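Local coordinates for UlvanLyase-PL25 (Pseudoalteromonas sp. PLSV, PDB 5UAS), which degrades ulvan, the sulfated cell-wall polysaccharide of green seaweeds, as a beta-propeller lyase of polysaccharide lyase family 25, at residues Gly117-Gln122 and Phe161-Gln166; Leu130-His135 and His184-Val189. All coordinates share one frame; numbering follows the deposited sequence.

Interaction 1. Residues Gly117-Gln122 and Phe161-Gln166; sequences GGHGGQ and FGTYNQ. With BDP (beta-D-glucopyranuronic acid), chain C; 83Y (3-O-sulfo-alpha-L-rhamnopyranose), chain B.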
ATOM      1  N   GLY A 117       3.125  -9.889   8.112  1.00 10.17           N
ATOM      2  CA  GLY A 117       3.403 -10.115   9.518  1.00 11.41           C
ATOM      3  C   GLY A 117       4.379  -9.157  10.184  1.00 10.97           C
ATOM      4  O   GLY A 117       4.527  -9.196  11.425  1.00 11.19           O
ATOM      5  N   GLY A 118       5.032  -8.280   9.427  1.00 11.04           N
ATOM      6  CA  GLY A 118       6.094  -7.458   9.998  1.00 13.47           C
ATOM      7  C   GLY A 118       5.601  -6.091  10.455  1.00 14.43           C
ATOM      8  O   GLY A 118       4.795  -5.436   9.778  1.00 13.59           O
ATOM      9  N   HIS A 119       6.061  -5.699  11.634  1.00 14.43           N
ATOM     10  CA  HIS A 119       5.992  -4.319  12.104  1.00 12.72           C
ATOM     11  C   HIS A 119       7.332  -3.976  12.741  1.00 14.34           C
ATOM     12  O   HIS A 119       7.412  -3.371  13.822  1.00 13.61           O
ATOM     13  CB  HIS A 119       4.821  -4.098  13.069  1.00 14.95           C
ATOM     14  CG  HIS A 119       4.474  -2.651  13.245  1.00 16.65           C
ATOM     15  ND1 HIS A 119       3.440  -2.234  14.049  1.00 15.74           N
ATOM     16  CD2 HIS A 119       5.011  -1.527  12.703  1.00 14.96           C
ATOM     17  CE1 HIS A 119       3.358  -0.913  14.018  1.00 14.07           C
ATOM     18  NE2 HIS A 119       4.295  -0.457  13.199  1.00 17.88           N
ATOM     19  N   GLY A 120       8.388  -4.379  12.053  1.00 11.27           N
ATOM     20  CA  GLY A 120       9.744  -3.908  12.322  1.00 12.02           C
ATOM     21  C   GLY A 120      10.580  -4.878  13.127  1.00 15.46           C
ATOM     22  O   GLY A 120      11.706  -4.538  13.486  1.00 17.08           O
ATOM     23  N   GLY A 121      10.048  -6.061  13.456  1.00 14.05           N
ATOM     24  CA  GLY A 121      10.803  -7.042  14.223  1.00 13.50           C
ATOM     25  C   GLY A 121      10.885  -6.653  15.687  1.00 16.02           C
ATOM     26  O   GLY A 121      10.216  -5.737  16.158  1.00 18.61           O
ATOM     27  N   GLN A 122      11.762  -7.352  16.402  1.00 16.09           N
ATOM     28  CA  GLN A 122      11.984  -7.108  17.818  1.00 15.08           C
ATOM     29  C   GLN A 122      13.383  -7.609  18.157  1.00 15.03           C
ATOM     30  O   GLN A 122      14.055  -8.219  17.324  1.00 16.11           O
ATOM     31  CB  GLN A 122      10.917  -7.793  18.701  1.00 15.61           C
ATOM     32  CG  GLN A 122      10.786  -9.315  18.498  1.00 16.29           C
ATOM     33  CD  GLN A 122       9.544  -9.710  17.655  1.00 19.35           C
ATOM     34  OE1 GLN A 122       8.418  -9.289  17.955  1.00 19.90           O
ATOM     35  NE2 GLN A 122       9.751 -10.534  16.613  1.00 16.73           N
ATOM     36  N   PHE A 161      13.295  -7.523  10.041  1.00 12.90           N
ATOM     37  CA  PHE A 161      13.095  -6.112  10.383  1.00 12.86           C
ATOM     38  C   PHE A 161      12.456  -5.444   9.178  1.00 12.51           C
ATOM     39  O   PHE A 161      13.125  -4.860   8.328  1.00 13.99           O
ATOM     40  CB  PHE A 161      14.429  -5.459  10.748  1.00 12.94           C
ATOM     41  CG  PHE A 161      15.147  -6.174  11.842  1.00 14.60           C
ATOM     42  CD1 PHE A 161      14.601  -6.240  13.108  1.00 14.17           C
ATOM     43  CD2 PHE A 161      16.353  -6.823  11.592  1.00 16.02           C
ATOM     44  CE1 PHE A 161      15.263  -6.924  14.124  1.00 16.82           C
ATOM     45  CE2 PHE A 161      17.026  -7.504  12.596  1.00 17.01           C
ATOM     46  CZ  PHE A 161      16.487  -7.562  13.861  1.00 15.23           C
ATOM     47  N   GLY A 162      11.139  -5.544   9.102  1.00 11.93           N
ATOM     48  CA  GLY A 162      10.408  -5.024   7.962  1.00 12.06           C
ATOM     49  C   GLY A 162       9.015  -4.552   8.327  1.00 12.02           C
ATOM     50  O   GLY A 162       8.347  -5.148   9.190  1.00 14.86           O
ATOM     51  N   THR A 163       8.586  -3.475   7.667  1.00 11.48           N
ATOM     52  CA  THR A 163       7.208  -3.013   7.625  1.00 11.09           C
ATOM     53  C   THR A 163       6.945  -2.527   6.207  1.00 11.88           C
ATOM     54  O   THR A 163       7.833  -1.948   5.568  1.00 13.58           O
ATOM     55  CB  THR A 163       6.908  -1.838   8.603  1.00 10.58           C
ATOM     56  OG1 THR A 163       7.520  -2.040   9.876  1.00 13.22           O
ATOM     57  CG2 THR A 163       5.400  -1.712   8.825  1.00 10.67           C
ATOM     58  N   TYR A 164       5.708  -2.739   5.735  1.00 10.74           N
ATOM     59  CA  TYR A 164       5.175  -2.193   4.484  1.00 10.97           C
ATOM     60  C   TYR A 164       5.737  -2.850   3.237  1.00 11.79           C
ATOM     61  O   TYR A 164       6.344  -2.180   2.389  1.00 12.84           O
ATOM     62  CB  TYR A 164       5.377  -0.665   4.407  1.00 12.34           C
ATOM     63  CG  TYR A 164       4.771   0.051   5.596  1.00 11.43           C
ATOM     64  CD1 TYR A 164       3.426  -0.079   5.881  1.00 14.10           C
ATOM     65  CD2 TYR A 164       5.570   0.783   6.474  1.00 13.07           C
ATOM     66  CE1 TYR A 164       2.850   0.581   6.975  1.00 14.18           C
ATOM     67  CE2 TYR A 164       5.021   1.424   7.586  1.00 14.29           C
ATOM     68  CZ  TYR A 164       3.644   1.316   7.822  1.00 14.60           C
ATOM     69  OH  TYR A 164       3.080   1.932   8.920  1.00 15.23           O
ATOM     70  N   ASN A 165       5.486  -4.149   3.103  1.00 11.01           N
ATOM     71  CA  ASN A 165       5.929  -4.918   1.943  1.00  9.88           C
ATOM     72  C   ASN A 165       5.293  -4.456   0.651  1.00  8.52           C
ATOM     73  O   ASN A 165       4.063  -4.376   0.538  1.00 11.04           O
ATOM     74  CB  ASN A 165       5.588  -6.388   2.162  1.00 11.26           C
ATOM     75  CG  ASN A 165       6.310  -6.950   3.329  1.00 13.16           C
ATOM     76  OD1 ASN A 165       7.538  -6.845   3.428  1.00 15.08           O
ATOM     77  ND2 ASN A 165       5.565  -7.526   4.245  1.00 11.35           N
ATOM     78  N   GLN A 166       6.124  -4.239  -0.364  1.00 10.16           N
ATOM     79  CA  GLN A 166       5.635  -3.900  -1.686  1.00 10.34           C
ATOM     80  C   GLN A 166       6.458  -4.706  -2.663  1.00 12.36           C
ATOM     81  O   GLN A 166       7.679  -4.551  -2.711  1.00 13.88           O
ATOM     82  CB  GLN A 166       5.738  -2.396  -1.939  1.00 10.46           C
ATOM     83  CG  GLN A 166       5.099  -1.639  -0.764  1.00 11.56           C
ATOM     84  CD  GLN A 166       5.279  -0.140  -0.846  1.00 14.40           C
ATOM     85  OE1 GLN A 166       5.041   0.468  -1.880  1.00 17.46           O
ATOM     86  NE2 GLN A 166       5.621   0.460   0.265  1.00 15.90           N
TER
HETATM   87  C1  BDP C   2       2.410   2.856  14.422  1.00 19.10           C
HETATM   88  C2  BDP C   2       1.408   4.007  14.173  1.00 16.98           C
HETATM   89  C3  BDP C   2       1.858   4.696  12.923  1.00 18.05           C
HETATM   90  C4  BDP C   2       1.961   3.767  11.771  1.00 19.18           C
HETATM   91  C5  BDP C   2       2.852   2.631  12.090  1.00 16.21           C
HETATM   92  C6  BDP C   2       4.380   2.777  11.780  1.00 15.08           C
HETATM   93  O2  BDP C   2       0.090   3.460  14.052  1.00 20.98           O
HETATM   94  O3  BDP C   2       3.039   5.491  13.124  1.00 18.77           O
HETATM   95  O4  BDP C   2       0.775   3.334  11.077  1.00 17.19           O
HETATM   96  O5  BDP C   2       2.593   1.970  13.285  1.00 16.68           O
HETATM   97  O6A BDP C   2       4.789   3.637  10.992  1.00 14.99           O
HETATM   98  O6B BDP C   2       5.182   1.985  12.306  1.00 16.49           O
HETATM   99  C1  83Y B   1       6.050   3.410  18.313  1.00 40.81           C
HETATM  100  C2  83Y B   1       4.605   3.882  18.402  1.00 41.56           C
HETATM  101  C3  83Y B   1       4.083   4.260  17.026  1.00 39.51           C
HETATM  102  C4  83Y B   1       4.179   3.052  16.096  1.00 29.52           C
HETATM  103  C5  83Y B   1       5.661   2.664  16.049  1.00 29.95           C
HETATM  104  C6  83Y B   1       5.942   1.470  15.156  1.00 22.81           C
HETATM  105  O1  83Y B   1       6.888   4.503  17.916  1.00 44.99           O
HETATM  106  O1S 83Y B   1       1.072   6.542  16.775  1.00 60.05           O
HETATM  107  O2  83Y B   1       3.788   2.856  18.967  1.00 46.70           O
HETATM  108  O2S 83Y B   1       3.142   7.124  17.892  1.00 58.75           O
HETATM  109  O3  83Y B   1       2.758   4.782  17.132  1.00 47.55           O
HETATM  110  O3S 83Y B   1       3.125   6.646  15.525  1.00 52.14           O
HETATM  111  O5  83Y B   1       6.142   2.338  17.365  1.00 37.14           O
HETATM  112  S   83Y B   1       2.533   6.283  16.834  1.00 56.03           S
HETATM  113  O4  83Y B   1       3.695   3.405  14.790  1.00 20.54           O
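Gly118-Gly120 runs beside Phe161-Thr163 without regular strand pairing, joined by one backbone hydrogen bond, from Gly120 N to Gly162 O at 3.0 Å. Glycines suit so close an approach: a beta carbon on Gly118 would strike Gly162 O and one on Gly121 would strike Phe161 CD1, while at Gly120's backbone angles a side chain would jam against the carbonyl O of His119. Phe161 sets its ring edge, nearly in plane, against Gly120 O, with CD1 3.4 Å from that oxygen, a buried carbonyl that has no hydrogen-bonding partner. His119 and Thr163 point the same way, side by side. A chi1 of -163° swings the His119 imidazole away from the backbone N and out to the sugar. There NE2 donates a straight bond of 2.7 Å to the glucuronate carboxylate oxygen O6B, while Asp97 holds ND1 and so fixes the ring's rotation. Replacing His119 with an alanine would probably leave O6B without this donor and Asp97 without one of its two histidine partners. Thr163 OG1 is engaged by Gly182 and Arg180, and its CG2 sits over the centre of the Tyr164 ring, 3.3 Å above the plane. Tyr164, the probable proton acceptor, brings OH to 3.2 Å from the carboxylate's other oxygen, O6A. Such a tyrosine beside a histidine-bound uronate carboxylate is consistent with a beta-eliminating lyase's active site in a beta-propeller.

Interaction 2. Residues Leu130-His135 and His184-Val189; sequences LGNTHH and HRSDWV. With ZN (zinc ion), chain E; 83Y (3-O-sulfo-alpha-L-rhamnopyranose), chain B; BDP (beta-D-glucopyranuronic acid), chain C; EDO (1,2-ethanediol), chain I.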
ATOM      1  N   LEU A 130      19.884  -1.321  10.258  1.00 16.51           N
ATOM      2  CA  LEU A 130      19.420  -0.221   9.417  1.00 17.67           C
ATOM      3  C   LEU A 130      18.211   0.487  10.001  1.00 18.98           C
ATOM      4  O   LEU A 130      17.543   1.247   9.296  1.00 17.84           O
ATOM      5  CB  LEU A 130      19.109  -0.709   8.003  1.00 17.34           C
ATOM      6  CG  LEU A 130      20.320  -1.106   7.157  1.00 17.53           C
ATOM      7  CD1 LEU A 130      19.886  -1.703   5.834  1.00 17.59           C
ATOM      8  CD2 LEU A 130      21.314   0.089   6.966  1.00 19.82           C
ATOM      9  N   GLY A 131      17.921   0.277  11.277  1.00 17.74           N
ATOM     10  CA  GLY A 131      16.828   1.010  11.887  1.00 20.28           C
ATOM     11  C   GLY A 131      16.540   0.487  13.277  1.00 19.22           C
ATOM     12  O   GLY A 131      17.360  -0.230  13.869  1.00 16.65           O
ATOM     13  N   ASN A 132      15.359   0.860  13.781  1.00 17.18           N
ATOM     14  CA  ASN A 132      14.888   0.435  15.092  1.00 15.09           C
ATOM     15  C   ASN A 132      13.840  -0.661  14.907  1.00 13.69           C
ATOM     16  O   ASN A 132      13.577  -1.104  13.792  1.00 13.22           O
ATOM     17  CB  ASN A 132      14.342   1.633  15.890  1.00 17.74           C
ATOM     18  CG  ASN A 132      13.001   2.181  15.333  1.00 17.08           C
ATOM     19  OD1 ASN A 132      12.697   2.052  14.149  1.00 14.65           O
ATOM     20  ND2 ASN A 132      12.218   2.823  16.208  1.00 19.96           N
ATOM     21  N   THR A 133      13.285  -1.139  16.022  1.00 13.98           N
ATOM     22  CA  THR A 133      12.355  -2.274  15.991  1.00 14.73           C
ATOM     23  C   THR A 133      11.079  -1.909  16.726  1.00 15.59           C
ATOM     24  O   THR A 133      10.954  -0.847  17.342  1.00 17.64           O
ATOM     25  CB  THR A 133      12.969  -3.541  16.618  1.00 16.55           C
ATOM     26  OG1 THR A 133      13.234  -3.314  18.010  1.00 16.69           O
ATOM     27  CG2 THR A 133      14.262  -3.922  15.935  1.00 17.96           C
ATOM     28  N   HIS A 134      10.102  -2.808  16.639  1.00 16.51           N
ATOM     29  CA  HIS A 134       8.883  -2.620  17.407  1.00 15.78           C
ATOM     30  C   HIS A 134       8.382  -4.004  17.794  1.00 17.00           C
ATOM     31  O   HIS A 134       8.809  -4.531  18.822  1.00 19.20           O
ATOM     32  CB  HIS A 134       7.852  -1.810  16.608  1.00 15.73           C
ATOM     33  CG  HIS A 134       6.600  -1.510  17.386  1.00 20.62           C
ATOM     34  ND1 HIS A 134       6.624  -1.081  18.696  1.00 24.37           N
ATOM     35  CD2 HIS A 134       5.295  -1.590  17.043  1.00 23.18           C
ATOM     36  CE1 HIS A 134       5.387  -0.914  19.128  1.00 23.71           C
ATOM     37  NE2 HIS A 134       4.561  -1.208  18.141  1.00 23.30           N
ATOM     38  N   HIS A 135       7.521  -4.619  16.992  1.00 18.52           N
ATOM     39  CA  HIS A 135       7.239  -6.046  17.181  1.00 19.42           C
ATOM     40  C   HIS A 135       6.824  -6.684  15.868  1.00 15.17           C
ATOM     41  O   HIS A 135       6.449  -6.005  14.919  1.00 16.08           O
ATOM     42  CB  HIS A 135       6.157  -6.325  18.244  1.00 22.23           C
ATOM     43  CG  HIS A 135       4.938  -5.471  18.133  1.00 29.35           C
ATOM     44  ND1 HIS A 135       4.471  -4.716  19.189  1.00 32.41           N
ATOM     45  CD2 HIS A 135       4.078  -5.257  17.107  1.00 30.83           C
ATOM     46  CE1 HIS A 135       3.374  -4.078  18.817  1.00 32.87           C
ATOM     47  NE2 HIS A 135       3.114  -4.387  17.560  1.00 29.62           N
ATOM     48  N   HIS A 184       9.772   3.147  12.932  1.00 16.36           N
ATOM     49  CA  HIS A 184       9.857   4.491  12.338  1.00 17.41           C
ATOM     50  C   HIS A 184      11.280   4.880  11.976  1.00 16.17           C
ATOM     51  O   HIS A 184      11.515   5.564  10.968  1.00 16.70           O
ATOM     52  CB  HIS A 184       9.334   5.545  13.301  1.00 19.10           C
ATOM     53  CG  HIS A 184       7.857   5.563  13.441  1.00 19.07           C
ATOM     54  ND1 HIS A 184       7.177   6.677  13.878  1.00 19.95           N
ATOM     55  CD2 HIS A 184       6.927   4.609  13.225  1.00 17.92           C
ATOM     56  CE1 HIS A 184       5.881   6.415  13.897  1.00 19.47           C
ATOM     57  NE2 HIS A 184       5.707   5.156  13.533  1.00 18.90           N
ATOM     58  N   ARG A 185      12.235   4.547  12.829  1.00 15.74           N
ATOM     59  CA  ARG A 185      13.542   5.183  12.733  1.00 14.49           C
ATOM     60  C   ARG A 185      14.489   4.257  11.974  1.00 17.89           C
ATOM     61  O   ARG A 185      15.486   3.756  12.493  1.00 20.03           O
ATOM     62  CB  ARG A 185      14.052   5.565  14.121  1.00 17.93           C
ATOM     63  CG  ARG A 185      13.274   6.746  14.674  1.00 21.44           C
ATOM     64  CD  ARG A 185      13.673   7.166  16.082  1.00 22.26           C
ATOM     65  NE  ARG A 185      12.941   8.387  16.420  1.00 24.80           N
ATOM     66  CZ  ARG A 185      13.289   9.230  17.388  1.00 28.57           C
ATOM     67  NH1 ARG A 185      14.365   8.993  18.132  1.00 29.86           N
ATOM     68  NH2 ARG A 185      12.557  10.318  17.603  1.00 29.31           N
ATOM     69  N   SER A 186      14.178   4.110  10.689  1.00 16.52           N
ATOM     70  CA  SER A 186      14.771   3.083   9.845  1.00 14.59           C
ATOM     71  C   SER A 186      14.881   3.579   8.411  1.00 14.73           C
ATOM     72  O   SER A 186      14.068   4.388   7.951  1.00 17.00           O
ATOM     73  CB  SER A 186      13.923   1.793   9.848  1.00 14.29           C
ATOM     74  OG  SER A 186      13.501   1.453  11.157  1.00 14.24           O
ATOM     75  N   ASP A 187      15.888   3.070   7.712  1.00 15.72           N
ATOM     76  CA  ASP A 187      15.969   3.272   6.271  1.00 17.96           C
ATOM     77  C   ASP A 187      14.862   2.508   5.562  1.00 15.50           C
ATOM     78  O   ASP A 187      14.355   1.501   6.054  1.00 16.13           O
ATOM     79  CB  ASP A 187      17.297   2.780   5.719  1.00 18.79           C
ATOM     80  CG  ASP A 187      18.484   3.637   6.157  1.00 18.96           C
ATOM     81  OD1 ASP A 187      18.351   4.527   7.031  1.00 16.81           O
ATOM     82  OD2 ASP A 187      19.553   3.375   5.606  1.00 19.61           O
ATOM     83  N   TRP A 188      14.522   2.971   4.365  1.00 15.30           N
ATOM     84  CA  TRP A 188      13.744   2.179   3.426  1.00 14.59           C
ATOM     85  C   TRP A 188      14.689   1.489   2.458  1.00 13.80           C
ATOM     86  O   TRP A 188      15.738   2.032   2.094  1.00 15.09           O
ATOM     87  CB  TRP A 188      12.730   3.034   2.674  1.00 16.69           C
ATOM     88  CG  TRP A 188      11.514   3.322   3.498  1.00 15.95           C
ATOM     89  CD1 TRP A 188      11.440   4.147   4.596  1.00 17.28           C
ATOM     90  CD2 TRP A 188      10.204   2.781   3.316  1.00 15.96           C
ATOM     91  NE1 TRP A 188      10.166   4.157   5.092  1.00 16.72           N
ATOM     92  CE2 TRP A 188       9.378   3.350   4.315  1.00 15.44           C
ATOM     93  CE3 TRP A 188       9.648   1.910   2.392  1.00 15.58           C
ATOM     94  CZ2 TRP A 188       8.021   3.042   4.439  1.00 16.50           C
ATOM     95  CZ3 TRP A 188       8.264   1.611   2.502  1.00 16.86           C
ATOM     96  CH2 TRP A 188       7.494   2.169   3.533  1.00 16.52           C
ATOM     97  N   VAL A 189      14.357   0.258   2.109  1.00 15.45           N
ATOM     98  CA  VAL A 189      15.278  -0.607   1.388  1.00 12.73           C
ATOM     99  C   VAL A 189      14.511  -1.426   0.363  1.00 15.57           C
ATOM    100  O   VAL A 189      13.278  -1.530   0.386  1.00 14.53           O
ATOM    101  CB  VAL A 189      16.041  -1.576   2.328  1.00 13.99           C
ATOM    102  CG1 VAL A 189      16.819  -0.802   3.402  1.00 18.29           C
ATOM    103  CG2 VAL A 189      15.058  -2.574   2.982  1.00 14.15           C
TER
HETATM  104 ZN    ZN E 601       7.880   8.523  14.435  1.00 21.89          ZN
HETATM  105  C1  83Y B   1       6.050   3.410  18.313  1.00 40.81           C
HETATM  106  C2  83Y B   1       4.605   3.882  18.402  1.00 41.56           C
HETATM  107  C3  83Y B   1       4.083   4.260  17.026  1.00 39.51           C
HETATM  108  C4  83Y B   1       4.179   3.052  16.096  1.00 29.52           C
HETATM  109  C5  83Y B   1       5.661   2.664  16.049  1.00 29.95           C
HETATM  110  C6  83Y B   1       5.942   1.470  15.156  1.00 22.81           C
HETATM  111  O1  83Y B   1       6.888   4.503  17.916  1.00 44.99           O
HETATM  112  O1S 83Y B   1       1.072   6.542  16.775  1.00 60.05           O
HETATM  113  O2  83Y B   1       3.788   2.856  18.967  1.00 46.70           O
HETATM  114  O2S 83Y B   1       3.142   7.124  17.892  1.00 58.75           O
HETATM  115  O3  83Y B   1       2.758   4.782  17.132  1.00 47.55           O
HETATM  116  O3S 83Y B   1       3.125   6.646  15.525  1.00 52.14           O
HETATM  117  O5  83Y B   1       6.142   2.338  17.365  1.00 37.14           O
HETATM  118  S   83Y B   1       2.533   6.283  16.834  1.00 56.03           S
HETATM  119  O4  83Y B   1       3.695   3.405  14.790  1.00 20.54           O
HETATM  120  C1  BDP C   2       2.410   2.856  14.422  1.00 19.10           C
HETATM  121  C2  BDP C   2       1.408   4.007  14.173  1.00 16.98           C
HETATM  122  C3  BDP C   2       1.858   4.696  12.923  1.00 18.05           C
HETATM  123  C4  BDP C   2       1.961   3.767  11.771  1.00 19.18           C
HETATM  124  C5  BDP C   2       2.852   2.631  12.090  1.00 16.21           C
HETATM  125  C6  BDP C   2       4.380   2.777  11.780  1.00 15.08           C
HETATM  126  O2  BDP C   2       0.090   3.460  14.052  1.00 20.98           O
HETATM  127  O3  BDP C   2       3.039   5.491  13.124  1.00 18.77           O
HETATM  128  O4  BDP C   2       0.775   3.334  11.077  1.00 17.19           O
HETATM  129  O5  BDP C   2       2.593   1.970  13.285  1.00 16.68           O
HETATM  130  O6A BDP C   2       4.789   3.637  10.992  1.00 14.99           O
HETATM  131  O6B BDP C   2       5.182   1.985  12.306  1.00 16.49           O
HETATM  132  C1  EDO I 609      21.524   3.327   8.697  1.00 40.78           C
HETATM  133  O1  EDO I 609      21.074   4.615   8.254  1.00 39.43           O
HETATM  134  C2  EDO I 609      22.611   3.478   9.757  1.00 41.37           C
HETATM  135  O2  EDO I 609      22.071   4.168  10.888  1.00 41.32           O
HETATM  136  O   HOH W   1       9.298   3.496  15.713  1.00 20.76           O
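Asn132 and His184 meet through a water that accepts from Asn132 ND2 at 3.0 Å and from the backbone N of His184, and makes a weak hydrogen bond with sulforhamnose O1. His184 turns NE2 to the glycan and donates to sulforhamnose O4, the oxygen bridging to the glucuronate, at 2.9 Å, and more weakly to O3 of the glucuronate. His134 lays one ring face against the sulforhamnose, its ring centre under O5, while His135 ND1 backs the opposite face. Behind the sugar, His184 ND1 binds the zinc ion at 2.0 Å; His240, Cys242 and His254 complete this structural site, which fixes the imidazole's rotation. The contact joins neighbouring parts of the beta-propeller: Leu130-His135 belongs to the long loop between strands 112-116 and 139-143, and His184-Val189 leads into strand 188-193. Asn132 OD1 takes Arg185 N at 2.9 Å, the donor standing well above the amide plane; a chi1 of 70° turns the amide to that N-H. Arg185 centres an inverse gamma turn and sends its extended chain away to a salt bridge with Asp244. Gly131 fits because a beta carbon would collide with Ser186 OG, which accepts from Asn132 N at 3.3 Å and also bonds Ala183. Farther out, Asp187 N donates to Leu130 O at 2.9 Å, and Leu130 CD1 packs on Val189 CG1 at 4.0 Å.

In the fold
Interactions 1 and 2 draw on the same long loop between strands 112-116 and 139-143, and their partners, 161-166 and 184-189, run into strands of one sheet. Interaction 1 is buried and made tight by glycines, with one backbone bond across it; interaction 2 is only partly buried and relies on several polar links, a bridging water and a small apolar patch. The loop's two portions touch where Gly121 O approaches His134 N at 3.0 Å, a probable hydrogen bond, and Asp97 bonds both His119 and His135. Both contacts reach the glycan: 117-122 and 161-166 address the uronate carboxylate, whereas 184-189 ties the sugars to a structural zinc site.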